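Long-range contacts in taurine:2-oxoglutarate aminotransferase (Bifidobacterium kashiwanohense PV20-2, PDB 6JIX), which probably transfers the amino group of taurine to 2-oxoglutarate, as a pyridoxal 5'-phosphate-dependent aminotransferase of class III: residues R48-M52 / L429-L433; L369-I375 / T414-P420. All blocks are in the same frame, centred on the assembly; numbering follows the deposited sequence.

Contact 1. Residues R48-M52 / L429-L433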
ATOM      1  N   ARG A  48      17.085  -6.805  26.007  1.00 29.71           N
ATOM      2  CA  ARG A  48      17.448  -6.978  24.611  1.00 30.95           C
ATOM      3  C   ARG A  48      16.756  -8.207  24.033  1.00 33.37           C
ATOM      4  O   ARG A  48      16.789  -9.288  24.633  1.00 30.90           O
ATOM      5  CB  ARG A  48      18.968  -7.112  24.483  1.00 30.11           C
ATOM      6  CG  ARG A  48      19.470  -7.517  23.111  1.00 28.92           C
ATOM      7  CD  ARG A  48      20.925  -7.889  23.173  1.00 28.08           C
ATOM      8  NE  ARG A  48      21.089  -9.297  23.526  1.00 30.90           N
ATOM      9  CZ  ARG A  48      22.139 -10.030  23.180  1.00 28.66           C
ATOM     10  NH1 ARG A  48      23.119  -9.481  22.476  1.00 29.98           N
ATOM     11  NH2 ARG A  48      22.211 -11.302  23.538  1.00 29.11           N
ATOM     12  N   TYR A  49      16.152  -8.042  22.859  1.00 28.87           N
ATOM     13  CA  TYR A  49      15.534  -9.144  22.136  1.00 31.19           C
ATOM     14  C   TYR A  49      16.360  -9.416  20.887  1.00 27.50           C
ATOM     15  O   TYR A  49      16.683  -8.489  20.141  1.00 30.51           O
ATOM     16  CB  TYR A  49      14.066  -8.818  21.787  1.00 28.82           C
ATOM     17  CG  TYR A  49      13.273  -8.512  23.038  1.00 31.00           C
ATOM     18  CD1 TYR A  49      12.645  -9.529  23.765  1.00 31.13           C
ATOM     19  CD2 TYR A  49      13.222  -7.214  23.544  1.00 30.09           C
ATOM     20  CE1 TYR A  49      11.958  -9.252  24.952  1.00 32.43           C
ATOM     21  CE2 TYR A  49      12.537  -6.921  24.726  1.00 33.25           C
ATOM     22  CZ  TYR A  49      11.909  -7.942  25.428  1.00 38.20           C
ATOM     23  OH  TYR A  49      11.235  -7.627  26.593  1.00 40.62           O
ATOM     24  N   THR A  50      16.680 -10.681  20.648  1.00 25.70           N
ATOM     25  CA  THR A  50      17.381 -11.072  19.435  1.00 28.18           C
ATOM     26  C   THR A  50      16.316 -11.369  18.392  1.00 31.96           C
ATOM     27  O   THR A  50      15.465 -12.248  18.592  1.00 33.67           O
ATOM     28  CB  THR A  50      18.277 -12.296  19.673  1.00 30.27           C
ATOM     29  OG1 THR A  50      18.924 -12.189  20.952  1.00 29.61           O
ATOM     30  CG2 THR A  50      19.348 -12.413  18.597  1.00 25.17           C
ATOM     31  N   ASP A  51      16.375 -10.653  17.269  1.00 26.33           N
ATOM     32  CA  ASP A  51      15.285 -10.675  16.295  1.00 28.11           C
ATOM     33  C   ASP A  51      15.432 -11.906  15.397  1.00 28.05           C
ATOM     34  O   ASP A  51      15.836 -11.838  14.233  1.00 25.32           O
ATOM     35  CB  ASP A  51      15.282  -9.381  15.496  1.00 26.42           C
ATOM     36  CG  ASP A  51      14.059  -9.241  14.624  1.00 32.10           C
ATOM     37  OD1 ASP A  51      13.102 -10.032  14.800  1.00 34.06           O
ATOM     38  OD2 ASP A  51      14.061  -8.330  13.762  1.00 34.84           O
ATOM     39  N   MET A  52      15.046 -13.056  15.945  1.00 26.07           N
ATOM     40  CA  MET A  52      15.185 -14.320  15.235  1.00 28.46           C
ATOM     41  C   MET A  52      14.133 -14.533  14.132  1.00 30.03           C
ATOM     42  O   MET A  52      14.266 -15.485  13.348  1.00 30.24           O
ATOM     43  CB  MET A  52      15.146 -15.460  16.258  1.00 26.74           C
ATOM     44  CG  MET A  52      16.336 -15.435  17.193  1.00 30.55           C
ATOM     45  SD  MET A  52      17.905 -15.504  16.290  1.00 27.96           S
ATOM     46  CE  MET A  52      17.824 -17.207  15.701  1.00 31.30           C
ATOM     47  N   LEU A 429      24.275 -17.217  16.143  1.00 29.34           N
ATOM     48  CA  LEU A 429      23.457 -18.425  16.099  1.00 30.02           C
ATOM     49  C   LEU A 429      23.765 -19.317  17.297  1.00 32.14           C
ATOM     50  O   LEU A 429      22.857 -19.770  18.009  1.00 31.25           O
ATOM     51  CB  LEU A 429      23.695 -19.171  14.782  1.00 28.76           C
ATOM     52  CG  LEU A 429      23.039 -18.537  13.548  1.00 27.46           C
ATOM     53  CD1 LEU A 429      23.436 -19.273  12.284  1.00 25.00           C
ATOM     54  CD2 LEU A 429      21.534 -18.501  13.704  1.00 28.45           C
ATOM     55  N   GLU A 430      25.056 -19.557  17.554  1.00 36.17           N
ATOM     56  CA  GLU A 430      25.455 -20.428  18.656  1.00 35.24           C
ATOM     57  C   GLU A 430      25.025 -19.895  20.014  1.00 31.01           C
ATOM     58  O   GLU A 430      25.052 -20.646  20.993  1.00 34.50           O
ATOM     59  CB  GLU A 430      26.966 -20.667  18.633  1.00 35.77           C
ATOM     60  CG  GLU A 430      27.346 -21.940  17.868  1.00 41.57           C
ATOM     61  CD  GLU A 430      28.452 -21.706  16.851  1.00 53.63           C
ATOM     62  OE1 GLU A 430      29.388 -20.919  17.157  1.00 51.60           O
ATOM     63  OE2 GLU A 430      28.375 -22.308  15.747  1.00 52.71           O
ATOM     64  N   GLU A 431      24.656 -18.620  20.106  1.00 32.50           N
ATOM     65  CA  GLU A 431      24.180 -18.049  21.358  1.00 33.02           C
ATOM     66  C   GLU A 431      22.672 -18.099  21.492  1.00 34.22           C
ATOM     67  O   GLU A 431      22.165 -18.130  22.618  1.00 36.87           O
ATOM     68  CB  GLU A 431      24.593 -16.574  21.501  1.00 37.96           C
ATOM     69  CG  GLU A 431      25.999 -16.203  21.041  1.00 40.61           C
ATOM     70  CD  GLU A 431      26.319 -14.742  21.332  1.00 47.84           C
ATOM     71  OE1 GLU A 431      25.439 -13.892  21.039  1.00 41.41           O
ATOM     72  OE2 GLU A 431      27.430 -14.457  21.862  1.00 48.29           O
ATOM     73  N   GLU A 432      21.945 -18.055  20.376  1.00 33.79           N
ATOM     74  CA  GLU A 432      20.488 -17.955  20.412  1.00 32.00           C
ATOM     75  C   GLU A 432      19.799 -19.302  20.360  1.00 32.24           C
ATOM     76  O   GLU A 432      18.819 -19.513  21.084  1.00 33.28           O
ATOM     77  CB  GLU A 432      19.979 -17.098  19.249  1.00 30.44           C
ATOM     78  CG  GLU A 432      20.385 -15.639  19.331  1.00 31.66           C
ATOM     79  CD  GLU A 432      20.028 -14.990  20.660  1.00 34.97           C
ATOM     80  OE1 GLU A 432      18.994 -15.357  21.296  1.00 27.98           O
ATOM     81  OE2 GLU A 432      20.814 -14.104  21.062  1.00 34.79           O
ATOM     82  N   LEU A 433      20.292 -20.209  19.512  1.00 32.29           N
ATOM     83  CA  LEU A 433      19.620 -21.491  19.321  1.00 30.57           C
ATOM     84  C   LEU A 433      19.437 -22.268  20.616  1.00 31.99           C
ATOM     85  O   LEU A 433      18.363 -22.865  20.792  1.00 38.57           O
ATOM     86  CB  LEU A 433      20.385 -22.323  18.283  1.00 25.65           C
ATOM     87  CG  LEU A 433      20.228 -21.705  16.894  1.00 28.03           C
ATOM     88  CD1 LEU A 433      20.895 -22.537  15.820  1.00 21.12           C
ATOM     89  CD2 LEU A 433      18.740 -21.477  16.570  1.00 27.61           C
TER
HETATM   90  O   HOH W   1      24.080 -13.210  23.267  1.00 31.09           O

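Contact 2. Residues L369-I375 / T414-P420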
ATOM      1  N   LEU A 369      18.320 -19.110   5.514  1.00 28.37           N
ATOM      2  CA  LEU A 369      17.857 -18.725   6.837  1.00 31.37           C
ATOM      3  C   LEU A 369      16.330 -18.612   6.854  1.00 27.68           C
ATOM      4  O   LEU A 369      15.762 -17.721   7.481  1.00 27.26           O
ATOM      5  CB  LEU A 369      18.549 -17.440   7.289  1.00 32.03           C
ATOM      6  CG  LEU A 369      20.047 -17.648   7.561  1.00 25.90           C
ATOM      7  CD1 LEU A 369      20.784 -16.338   7.767  1.00 26.12           C
ATOM      8  CD2 LEU A 369      20.242 -18.559   8.757  1.00 25.41           C
ATOM      9  N   PHE A 370      15.667 -19.526   6.140  1.00 26.13           N
ATOM     10  CA  PHE A 370      14.210 -19.618   6.002  1.00 26.07           C
ATOM     11  C   PHE A 370      13.794 -20.994   6.535  1.00 28.92           C
ATOM     12  O   PHE A 370      13.920 -22.006   5.832  1.00 28.64           O
ATOM     13  CB  PHE A 370      13.813 -19.432   4.536  1.00 25.45           C
ATOM     14  CG  PHE A 370      12.400 -18.962   4.326  1.00 25.30           C
ATOM     15  CD1 PHE A 370      11.795 -18.076   5.213  1.00 25.96           C
ATOM     16  CD2 PHE A 370      11.676 -19.390   3.218  1.00 23.94           C
ATOM     17  CE1 PHE A 370      10.478 -17.636   4.999  1.00 23.17           C
ATOM     18  CE2 PHE A 370      10.365 -18.957   3.001  1.00 23.25           C
ATOM     19  CZ  PHE A 370       9.765 -18.081   3.894  1.00 21.13           C
ATOM     20  N   SER A 371      13.262 -21.042   7.755  1.00 27.95           N
ATOM     21  CA  SER A 371      13.146 -22.316   8.453  1.00 26.16           C
ATOM     22  C   SER A 371      11.959 -22.295   9.401  1.00 22.96           C
ATOM     23  O   SER A 371      11.506 -21.231   9.831  1.00 25.64           O
ATOM     24  CB  SER A 371      14.428 -22.626   9.240  1.00 23.79           C
ATOM     25  OG  SER A 371      14.386 -22.016  10.524  1.00 19.79           O
ATOM     26  N   ALA A 372      11.477 -23.495   9.738  1.00 18.97           N
ATOM     27  CA  ALA A 372      10.343 -23.650  10.642  1.00 22.50           C
ATOM     28  C   ALA A 372      10.329 -25.054  11.239  1.00 27.54           C
ATOM     29  O   ALA A 372      10.806 -26.018  10.630  1.00 29.44           O
ATOM     30  CB  ALA A 372       9.013 -23.375   9.927  1.00 20.65           C
ATOM     31  N   LEU A 373       9.747 -25.158  12.428  1.00 25.08           N
ATOM     32  CA  LEU A 373       9.507 -26.427  13.093  1.00 24.78           C
ATOM     33  C   LEU A 373       8.007 -26.691  13.174  1.00 32.03           C
ATOM     34  O   LEU A 373       7.228 -25.792  13.533  1.00 27.26           O
ATOM     35  CB  LEU A 373      10.108 -26.423  14.494  1.00 25.44           C
ATOM     36  CG  LEU A 373      11.620 -26.192  14.579  1.00 29.77           C
ATOM     37  CD1 LEU A 373      12.075 -26.235  16.039  1.00 27.85           C
ATOM     38  CD2 LEU A 373      12.405 -27.183  13.714  1.00 23.41           C
ATOM     39  N   THR A 374       7.599 -27.917  12.832  1.00 30.25           N
ATOM     40  CA  THR A 374       6.229 -28.354  13.079  1.00 29.04           C
ATOM     41  C   THR A 374       6.139 -28.934  14.487  1.00 30.06           C
ATOM     42  O   THR A 374       6.786 -29.942  14.797  1.00 34.09           O
ATOM     43  CB  THR A 374       5.762 -29.370  12.044  1.00 26.93           C
ATOM     44  OG1 THR A 374       5.833 -28.790  10.733  1.00 25.20           O
ATOM     45  CG2 THR A 374       4.331 -29.737  12.342  1.00 27.11           C
ATOM     46  N   ILE A 375       5.344 -28.288  15.334  1.00 30.80           N
ATOM     47  CA  ILE A 375       5.160 -28.692  16.723  1.00 32.70           C
ATOM     48  C   ILE A 375       3.962 -29.635  16.803  1.00 39.35           C
ATOM     49  O   ILE A 375       2.889 -29.352  16.256  1.00 35.62           O
ATOM     50  CB  ILE A 375       4.959 -27.458  17.619  1.00 31.90           C
ATOM     51  CG1 ILE A 375       6.087 -26.456  17.378  1.00 30.22           C
ATOM     52  CG2 ILE A 375       4.906 -27.853  19.073  1.00 35.45           C
ATOM     53  CD1 ILE A 375       7.474 -27.058  17.461  1.00 24.83           C
ATOM     54  N   THR A 414       0.651 -24.340  13.439  1.00 25.47           N
ATOM     55  CA  THR A 414       1.314 -25.240  14.372  1.00 30.22           C
ATOM     56  C   THR A 414       2.831 -25.106  14.284  1.00 33.08           C
ATOM     57  O   THR A 414       3.555 -26.034  14.660  1.00 30.07           O
ATOM     58  CB  THR A 414       0.874 -26.698  14.115  1.00 34.00           C
ATOM     59  OG1 THR A 414       1.001 -27.491  15.300  1.00 33.18           O
ATOM     60  CG2 THR A 414       1.698 -27.374  13.023  1.00 28.96           C
ATOM     61  N   ASN A 415       3.325 -23.958  13.796  1.00 35.80           N
ATOM     62  CA  ASN A 415       4.737 -23.789  13.479  1.00 29.18           C
ATOM     63  C   ASN A 415       5.393 -22.703  14.306  1.00 25.53           C
ATOM     64  O   ASN A 415       4.756 -21.740  14.741  1.00 29.22           O
ATOM     65  CB  ASN A 415       4.947 -23.461  12.010  1.00 20.98           C
ATOM     66  CG  ASN A 415       4.222 -24.417  11.124  1.00 26.61           C
ATOM     67  OD1 ASN A 415       3.117 -24.125  10.636  1.00 26.92           O
ATOM     68  ND2 ASN A 415       4.799 -25.601  10.948  1.00 28.25           N
ATOM     69  N   ILE A 416       6.693 -22.889  14.503  1.00 29.08           N
ATOM     70  CA  ILE A 416       7.601 -21.851  14.956  1.00 29.44           C
ATOM     71  C   ILE A 416       8.515 -21.523  13.789  1.00 29.70           C
ATOM     72  O   ILE A 416       9.131 -22.421  13.201  1.00 29.89           O
ATOM     73  CB  ILE A 416       8.406 -22.283  16.192  1.00 27.04           C
ATOM     74  CG1 ILE A 416       7.469 -22.867  17.255  1.00 29.65           C
ATOM     75  CG2 ILE A 416       9.116 -21.088  16.760  1.00 28.32           C
ATOM     76  CD1 ILE A 416       8.149 -23.314  18.517  1.00 22.39           C
ATOM     77  N   ASN A 417       8.577 -20.248  13.433  1.00 30.68           N
ATOM     78  CA  ASN A 417       9.526 -19.814  12.424  1.00 32.71           C
ATOM     79  C   ASN A 417      10.875 -19.544  13.061  1.00 32.46           C
ATOM     80  O   ASN A 417      10.966 -19.109  14.213  1.00 34.50           O
ATOM     81  CB  ASN A 417       9.048 -18.542  11.721  1.00 30.96           C
ATOM     82  CG  ASN A 417       7.722 -18.732  11.019  1.00 33.80           C
ATOM     83  OD1 ASN A 417       7.473 -19.786  10.431  1.00 28.10           O
ATOM     84  ND2 ASN A 417       6.862 -17.710  11.068  1.00 33.54           N
ATOM     85  N   ILE A 418      11.928 -19.798  12.294  1.00 26.13           N
ATOM     86  CA  ILE A 418      13.252 -19.307  12.620  1.00 26.03           C
ATOM     87  C   ILE A 418      13.785 -18.689  11.334  1.00 28.65           C
ATOM     88  O   ILE A 418      14.175 -19.401  10.403  1.00 27.82           O
ATOM     89  CB  ILE A 418      14.178 -20.392  13.170  1.00 27.83           C
ATOM     90  CG1 ILE A 418      13.569 -20.991  14.443  1.00 28.66           C
ATOM     91  CG2 ILE A 418      15.530 -19.787  13.496  1.00 29.76           C
ATOM     92  CD1 ILE A 418      12.777 -22.304  14.214  1.00 26.73           C
ATOM     93  N   CYS A 419      13.755 -17.358  11.262  1.00 27.49           N
ATOM     94  CA  CYS A 419      14.163 -16.605  10.079  1.00 25.23           C
ATOM     95  C   CYS A 419      14.982 -15.412  10.548  1.00 32.18           C
ATOM     96  O   CYS A 419      14.546 -14.256  10.445  1.00 31.92           O
ATOM     97  CB  CYS A 419      12.943 -16.153   9.276  1.00 26.59           C
ATOM     98  SG  CYS A 419      11.786 -17.461   8.863  1.00 26.72           S
ATOM     99  N   PRO A 420      16.189 -15.659  11.059  1.00 29.43           N
ATOM    100  CA  PRO A 420      17.014 -14.573  11.607  1.00 22.68           C
ATOM    101  C   PRO A 420      17.574 -13.693  10.505  1.00 24.10           C
ATOM    102  O   PRO A 420      17.621 -14.092   9.333  1.00 26.51           O
ATOM    103  CB  PRO A 420      18.137 -15.321  12.341  1.00 29.85           C
ATOM    104  CG  PRO A 420      18.248 -16.630  11.590  1.00 30.04           C
ATOM    105  CD  PRO A 420      16.841 -16.978  11.182  1.00 29.21           C
TER

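Contact 1. Residues R48-M52 / L429-L433
Here strand 48-51 of a small mixed sheet packs on the C-terminal helix 426-447 of a class-III, PLP-dependent aminotransferase. Between the segments, direct contacts are made by side chains; the closest CA atoms, those of Thr50 and Glu432, are 7.6 Å apart. Arg48 and Thr50 of the strand, and Met52 just after it, point toward the helix, while Tyr49 points away and hydrogen-bonds Asp43.

Glu432 is the central helix residue. Its chi1 and chi2 are both m, so the chain is folded and the carboxylate reaches the strand. Thr50, also m, donates from OG1 to Glu432 OE2 at 2.7 Å. The hydroxyl also makes a weak hydrogen bond with Gly406 O. Next to this polar pair, Met52 has all three chi angles in m. The curled chain sets Met52 SD 3.9 Å from Glu432 CG. Met52 CE lies 4.4 Å from Leu429 CD2 and 4.5 Å from Leu433 CD2. Both leucines also pack on helix 336-357. Asp51, the centre of an inverse gamma turn, touches a bound glutamate and hydrogen-bonds His63.

Arg48 is extended through chi1 and chi2 and lies at the exposed edge. Its salt bridge to Glu432 is long and out of the guanidinium plane, with Arg48 NH2 4.0 Å from Glu432 OE2. A water makes a second link, accepting from Arg48 NH2 at 2.7 Å and donating to Glu431 OE1 at 2.7 Å.

Contact 2. Residues L369-I375 / T414-P420
Strands 370-375 and 415-418 run antiparallel, with axes 4.5 Å apart at closest approach and 156° between their directions. Before the strand, Leu369 CD2 packs on Pro420 CG at 4.0 Å. Leu369 O meets Cys419 CA in a CA-H...O contact of 3.2 Å; this oxygen also accepts from Arg260. Phe370 follows, its ring CD1 3.7 Å from Cys419 SG in an oblique sulfur-aromatic contact. At its nearest atoms the side chain is about 7 Å from the bound PLP.

Ser371 pairs with Ile418. Ile418 N donates to Ser371 O at 2.9 Å, and Ser371 OG donates to Ile418 O at 2.6 Å. Ala372 faces Asn417 in a non-hydrogen-bonded pair, with CA atoms 4.3 Å apart. Leu373 and Ile416 exchange two hydrogen bonds, Leu373 N to Ile416 O at 2.9 Å and Ile416 N to Leu373 O at 3.1 Å. Leu373 CG also meets Ile418 CD1 at 4.1 Å. Thr374 turns to the face of Ala372 and hydrogen-bonds Arg365. Ile375 N donates to Thr414 O at 3.0 Å, and Thr414 OG1 donates to Ile375 O at 2.8 Å.

Helices 336-357 and 395-404 cover the Leu373 face. This is the three-stranded antiparallel sheet of the C-terminal domain of fold-type I aminotransferases.

How the contacts relate
The centres of the two contacts lie about 14 Å apart, on the same side of the chain's centre. In sequence, contact 2 is nested inside the loop closed by contact 1. Helix 426-447 is the next element after strand 415-418, across a short connection, so contact 2 leads into the helix of contact 1. The two touch at Met52: Met52 O lies 2.8 Å from Cys419 N, a probable hydrogen bond, and Met52 CE packs 4.1 Å from Ile418 CG2. Helix 336-357 backs both, meeting Leu429 and Leu433 as well as Leu373 and Ile418. The small mixed sheet is thus joined to the C-terminal sheet and helices near Thr409, a glutamate-binding residue.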